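Local coordinates for ATP:cob(I)alamin adenosyltransferase, putative (Burkholderia thailandensis, PDB 2ZHY), which transfers the adenosyl group of ATP to cobalamin as a PduO-type adenosyltransferase, probably yielding adenosylcobalamin and triphosphate, at the interface of chains A and B. Residues are numbered along the deposited sequence; one frame, centred on the assembly and turned at random. Chains: chain A/B, ATP:cob(I)alamin adenosyltransferase, putative.

Contact 1: the interface of chains A and B. Residues chain A 129, 132, 153; chain B 11-14, 28.
B:Lys28 NZ, the terminal ammonium, is gripped from both chains: it bonds A:Glu132 OE2 at 2.6 Å across the interface and, within its own chain, the backbone carbonyl B:Gly13 O at 3.2 Å. This is part of the ATP site of a PduO-type adenosyltransferase, built from the N-terminal loop of one subunit and two helices of its neighbour. On its extended chain the ammonium lies 45° out of the A:Glu132 carboxylate plane. The other carboxylate oxygen, A:Glu132 OE1, takes a 2.8 Å salt bridge on its syn side from A:Arg129 NH1, the oxygen lying nearly in the guanidinium plane. The two basic groups, one on each oxygen, should restrain the carboxylate's rotation. Water 1 links A:Glu132 OE2 to B:Gly13 O, and water 2 joins A:Arg129 NH2, A:Asn153 ND2 and B:Thr12 O. The amide of A:Asn153, a magnesium-binding residue, is turned 72° from the B:Asp14 carboxylate. As modelled, A:Asn153 OD1 sits 2.9 Å from B:Asp14 OD1 and 3.1 Å from B:Thr12 O, clashes of acceptors, while ND2 faces B:Lys28 NZ without a bond; the amide may be flipped, its oxygen then meeting water 2. B:Arg11, like B:Gly13 an ATP-binding residue, donates its backbone N to B:Asp14 OD2 at 3.0 Å, from well above the carboxylate plane.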
# COMPACT_ATOMS: atom_id res chain seq x y z
N ARG A 129 -3.62 9.60 -3.07
CA ARG A 129 -5.06 9.59 -3.35
C ARG A 129 -5.79 8.93 -2.18
O ARG A 129 -6.88 9.35 -1.80
CB ARG A 129 -5.35 8.82 -4.64
CG ARG A 129 -5.11 9.59 -5.93
CD ARG A 129 -6.03 10.81 -6.05
NE ARG A 129 -5.87 11.46 -7.34
CZ ARG A 129 -6.23 12.71 -7.62
NH1 ARG A 129 -6.79 13.48 -6.69
NH2 ARG A 129 -6.02 13.21 -8.83
N GLU A 132 -6.07 11.26 0.48
CA GLU A 132 -7.06 12.28 0.12
C GLU A 132 -8.46 11.80 0.47
O GLU A 132 -9.28 12.57 0.98
CB GLU A 132 -6.99 12.63 -1.37
CG GLU A 132 -8.05 13.63 -1.80
CD GLU A 132 -7.97 13.97 -3.28
OE1 GLU A 132 -7.71 13.05 -4.08
OE2 GLU A 132 -8.19 15.15 -3.64
N ASN A 153 -4.77 16.98 -3.44
CA ASN A 153 -5.41 16.84 -4.75
C ASN A 153 -4.33 17.22 -5.75
O ASN A 153 -4.12 16.54 -6.76
CB ASN A 153 -6.59 17.81 -4.87
CG ASN A 153 -7.34 17.64 -6.18
OD1 ASN A 153 -7.98 18.59 -6.66
ND2 ASN A 153 -7.29 16.45 -6.75
N ARG B 11 -9.12 23.86 -8.90
CA ARG B 11 -8.68 22.77 -9.77
C ARG B 11 -9.72 21.67 -9.64
O ARG B 11 -10.36 21.52 -8.60
CB ARG B 11 -7.32 22.23 -9.34
CG ARG B 11 -6.13 23.05 -9.81
CD ARG B 11 -4.83 22.44 -9.29
NE ARG B 11 -4.65 21.07 -9.77
CZ ARG B 11 -4.10 20.76 -10.94
NH1 ARG B 11 -3.69 21.72 -11.75
NH2 ARG B 11 -3.98 19.49 -11.30
N THR B 12 -9.90 20.91 -10.71
CA THR B 12 -10.86 19.83 -10.71
C THR B 12 -10.56 18.88 -9.54
O THR B 12 -9.45 18.37 -9.42
CB THR B 12 -10.77 19.04 -12.02
OG1 THR B 12 -10.96 19.94 -13.12
CG2 THR B 12 -11.81 17.95 -12.06
N GLY B 13 -11.55 18.66 -8.69
CA GLY B 13 -11.37 17.77 -7.55
C GLY B 13 -11.13 18.49 -6.23
O GLY B 13 -11.11 17.86 -5.16
N ASP B 14 -10.95 19.80 -6.29
CA ASP B 14 -10.71 20.58 -5.09
C ASP B 14 -11.87 20.54 -4.10
O ASP B 14 -11.67 20.77 -2.90
CB ASP B 14 -10.39 22.03 -5.46
CG ASP B 14 -8.92 22.26 -5.73
OD1 ASP B 14 -8.14 21.28 -5.65
OD2 ASP B 14 -8.54 23.41 -6.02
N LYS B 28 -14.98 11.71 -2.96
CA LYS B 28 -13.82 10.83 -2.96
C LYS B 28 -13.77 9.71 -1.92
O LYS B 28 -13.01 8.75 -2.08
CB LYS B 28 -12.54 11.67 -2.92
CG LYS B 28 -12.28 12.35 -4.26
CD LYS B 28 -11.10 13.30 -4.24
CE LYS B 28 -10.82 13.82 -5.66
NZ LYS B 28 -9.87 14.96 -5.66
O HOH W 1 -10.25 16.83 -2.69
O HOH W 2 -7.48 15.98 -9.40

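Contact 2: the interface of chains A and B. Residues chain A 86, 89, 150; chain B 6-10.
The guanidinium of A:Arg150 presents its edge to the N-terminal segment of chain B, with B:Ser6 CB, the carbonyl carbon of B:Ile8 and B:Ala9 O lying in its plane, while A:Leu89 CD1 of its own chain lies 3.7 Å above one face, offset toward the rim. Two nitrogens work along that edge. A:Arg150 NH1 donates to the hydroxyl B:Ser6 OG at 2.7 Å, and A:Arg150 NH2 to the backbone oxygen B:Ile8 O at 2.9 Å, approaching from well above that carbonyl's plane. A bend at chi3 (75°) turns the arginine head toward the segment. B:Ser6 OG is the hub of the contact: besides receiving A:Arg150 NH1 it accepts B:Ile8 N and donates to A:Asp86 OD1 at 2.8 Å, on the syn side but 31° out of the carboxylate plane. The second oxygen, A:Asp86 OD2, takes a nearly straight bond (172°) from B:Lys7 N at 2.8 Å, though from above the carboxylate plane. The lysine ammonium adds a long salt bridge, B:Lys7 NZ to A:Asp86 OD2 at 3.8 Å. The B:Ile8 side chain runs antiparallel alongside A:Asp86, its CG1 lying 3.4 Å from A:Asp86 CG. A:Asp86 begins helix 86-101, whose amino end may help stabilise a negative carboxylate. The first modelled residues of chain B thus run across helices 86-101 and 147-169 of chain A's helical bundle.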
# COMPACT_ATOMS: atom_id res chain seq x y z
N ASP A 86 -2.44 29.14 1.24
CA ASP A 86 -2.47 29.36 -0.21
C ASP A 86 -1.08 29.24 -0.80
O ASP A 86 -0.92 28.74 -1.91
CB ASP A 86 -3.03 30.75 -0.54
CG ASP A 86 -4.54 30.79 -0.53
OD1 ASP A 86 -5.18 29.72 -0.51
OD2 ASP A 86 -5.10 31.91 -0.56
N LEU A 89 -0.25 25.81 -1.69
CA LEU A 89 -0.96 25.42 -2.90
C LEU A 89 -0.31 26.08 -4.12
O LEU A 89 -0.20 25.47 -5.19
CB LEU A 89 -2.43 25.82 -2.81
CG LEU A 89 -3.19 25.36 -1.55
CD1 LEU A 89 -4.62 25.87 -1.60
CD2 LEU A 89 -3.17 23.84 -1.46
N ARG A 150 -7.13 20.18 -0.80
CA ARG A 150 -6.66 20.83 -2.02
C ARG A 150 -5.17 20.56 -2.20
O ARG A 150 -4.67 20.43 -3.32
CB ARG A 150 -6.90 22.35 -1.98
CG ARG A 150 -8.37 22.75 -1.92
CD ARG A 150 -8.53 24.27 -1.93
NE ARG A 150 -8.29 24.85 -3.26
CZ ARG A 150 -8.10 26.14 -3.49
NH1 ARG A 150 -8.12 27.01 -2.48
NH2 ARG A 150 -7.89 26.57 -4.73
N SER B 6 -9.62 32.05 -0.00
CA SER B 6 -8.45 31.57 -0.80
C SER B 6 -8.28 32.33 -2.11
O SER B 6 -9.24 32.55 -2.84
CB SER B 6 -8.60 30.08 -1.11
OG SER B 6 -7.58 29.65 -2.00
N LYS B 7 -7.04 32.72 -2.40
CA LYS B 7 -6.74 33.45 -3.62
C LYS B 7 -6.24 32.47 -4.69
O LYS B 7 -5.79 32.89 -5.76
CB LYS B 7 -5.65 34.50 -3.38
CG LYS B 7 -5.89 35.43 -2.19
CD LYS B 7 -5.57 34.75 -0.87
CE LYS B 7 -5.67 35.71 0.30
NZ LYS B 7 -5.34 35.04 1.59
N ILE B 8 -6.34 31.18 -4.40
CA ILE B 8 -5.87 30.16 -5.34
C ILE B 8 -6.99 29.63 -6.23
O ILE B 8 -8.07 29.29 -5.75
CB ILE B 8 -5.23 28.97 -4.59
CG1 ILE B 8 -4.12 29.48 -3.66
CG2 ILE B 8 -4.67 27.96 -5.59
CD1 ILE B 8 -2.94 30.10 -4.38
N ALA B 9 -6.71 29.57 -7.53
CA ALA B 9 -7.68 29.09 -8.51
C ALA B 9 -8.13 27.67 -8.21
O ALA B 9 -7.38 26.86 -7.67
CB ALA B 9 -7.08 29.15 -9.91
N THR B 10 -9.37 27.37 -8.57
CA THR B 10 -9.95 26.05 -8.36
C THR B 10 -9.46 25.04 -9.38
O THR B 10 -9.39 25.34 -10.58
CB THR B 10 -11.49 26.10 -8.43
OG1 THR B 10 -12.00 26.84 -7.32
CG2 THR B 10 -12.08 24.69 -8.41

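Contact 3: the interface of chains A and B. Residues chain A 112, 119, 122-123, 125-126; chain B 40-41, 44.
A:Arg125 clasps B:Asp40 through its two terminal nitrogens, one to each carboxylate oxygen: A:Arg125 NH1 reaches B:Asp40 OD1 at 2.7 Å and A:Arg125 NH2 reaches B:Asp40 OD2 at 2.8 Å. The two planes are turned by just 23°, and B:Asp40 OD1 offers its syn lone pair, so the paired bonds restrain both groups against twisting. Beside this salt bridge A:Thr126 turns its methyl to chain B, with CG2 at 3.4 Å from B:Asp40 CG and also against the B:Ser44 hydroxyl, while its CB packs on B:Glu41 CA. B:Ser44 fits among A:Thr126, A:Val123 and A:Pro112, whose ring carbons CB and CG rest against it. Water 3 bridges the backbone oxygens of A:Ala119 and B:Ser44. In the second shell, A:Arg125 NE bonds A:His122 ND1 at 3.3 Å, lying close to both the imidazole and guanidinium planes; this may help orient the arginine head, while A:Pro112 CA covers one face of the imidazole near its rim. A:Thr126 OG1 stands between its backbone N and carbonyl carbon (chi1 62°) and donates back to A:Val123 O at 2.9 Å, which leaves CG2 directed across the interface. B:Ser44 OG likewise returns to B:Asp40 O, one turn earlier in its helix. The patch joins helix 116-141 of chain A to helix 31-50 of chain B, locking neighbouring subunits of the homotrimer together through their helices.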
# COMPACT_ATOMS: atom_id res chain seq x y z
N PRO A 112 1.01 2.38 -14.55
CA PRO A 112 1.98 2.78 -13.52
C PRO A 112 3.22 1.89 -13.53
O PRO A 112 3.13 0.68 -13.35
CB PRO A 112 1.16 2.65 -12.23
CG PRO A 112 0.26 1.48 -12.52
CD PRO A 112 -0.19 1.77 -13.95
N ALA A 119 8.16 4.14 -10.97
CA ALA A 119 7.21 3.20 -10.38
C ALA A 119 6.90 3.60 -8.93
O ALA A 119 5.75 3.51 -8.49
CB ALA A 119 7.78 1.79 -10.42
N HIS A 122 4.54 6.46 -8.71
CA HIS A 122 3.15 6.05 -8.91
C HIS A 122 2.58 5.46 -7.62
O HIS A 122 1.41 5.67 -7.31
CB HIS A 122 3.04 5.03 -10.06
CG HIS A 122 3.01 5.66 -11.41
ND1 HIS A 122 1.99 6.49 -11.82
CD2 HIS A 122 3.90 5.63 -12.43
CE1 HIS A 122 2.26 6.95 -13.03
NE2 HIS A 122 3.41 6.44 -13.43
N VAL A 123 3.40 4.73 -6.87
CA VAL A 123 2.92 4.18 -5.60
C VAL A 123 2.61 5.37 -4.69
O VAL A 123 1.58 5.41 -4.03
CB VAL A 123 3.97 3.27 -4.93
CG1 VAL A 123 3.53 2.93 -3.51
CG2 VAL A 123 4.14 1.99 -5.75
N ARG A 125 1.77 8.30 -5.61
CA ARG A 125 0.57 8.91 -6.16
C ARG A 125 -0.68 8.24 -5.59
O ARG A 125 -1.58 8.91 -5.09
CB ARG A 125 0.56 8.80 -7.69
CG ARG A 125 -0.69 9.35 -8.37
CD ARG A 125 -0.66 9.14 -9.89
NE ARG A 125 -0.58 7.72 -10.25
CZ ARG A 125 -1.59 6.86 -10.16
NH1 ARG A 125 -2.78 7.27 -9.73
NH2 ARG A 125 -1.40 5.58 -10.46
N THR A 126 -0.74 6.91 -5.67
CA THR A 126 -1.92 6.19 -5.18
C THR A 126 -2.12 6.29 -3.67
O THR A 126 -3.25 6.29 -3.18
CB THR A 126 -1.90 4.70 -5.61
OG1 THR A 126 -0.77 4.03 -5.04
CG2 THR A 126 -1.84 4.58 -7.14
N ASP B 40 -5.79 0.64 -8.34
CA ASP B 40 -4.73 1.51 -8.87
C ASP B 40 -3.47 1.32 -8.02
O ASP B 40 -2.36 1.22 -8.57
CB ASP B 40 -5.21 2.97 -8.83
CG ASP B 40 -4.25 3.95 -9.52
OD1 ASP B 40 -4.46 5.17 -9.36
OD2 ASP B 40 -3.31 3.52 -10.21
N GLU B 41 -3.62 1.24 -6.70
CA GLU B 41 -2.48 1.06 -5.80
C GLU B 41 -1.81 -0.27 -6.10
O GLU B 41 -0.58 -0.35 -6.18
CB GLU B 41 -2.91 1.12 -4.32
CG GLU B 41 -1.72 1.23 -3.36
CD GLU B 41 -2.12 1.47 -1.90
OE1 GLU B 41 -3.24 1.95 -1.63
OE2 GLU B 41 -1.28 1.20 -1.02
N SER B 44 0.14 -0.20 -9.23
CA SER B 44 1.37 0.55 -9.04
C SER B 44 2.44 -0.30 -8.34
O SER B 44 3.62 -0.24 -8.71
CB SER B 44 1.08 1.83 -8.24
OG SER B 44 0.15 2.65 -8.95
O HOH W 3 4.37 1.89 -10.29

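Contact 1 lies between the others: its C-alpha centre is about 12 Å from that of contact 2 and about 16 Å from that of contact 3, while contacts 2 and 3 are about 26 Å apart. Contacts 1 and 3 share helix 116-141 of chain A, and contacts 1 and 2 share helix 147-169 as well as the continuous N-terminal stretch of chain B. The ATP site is therefore flanked by an anchored terminus on one side and a helix-to-helix junction on the other. Both probably keep the two subunits in register. The site draws residues from both, which suggests that complete nucleotide binding needs the assembled trimer.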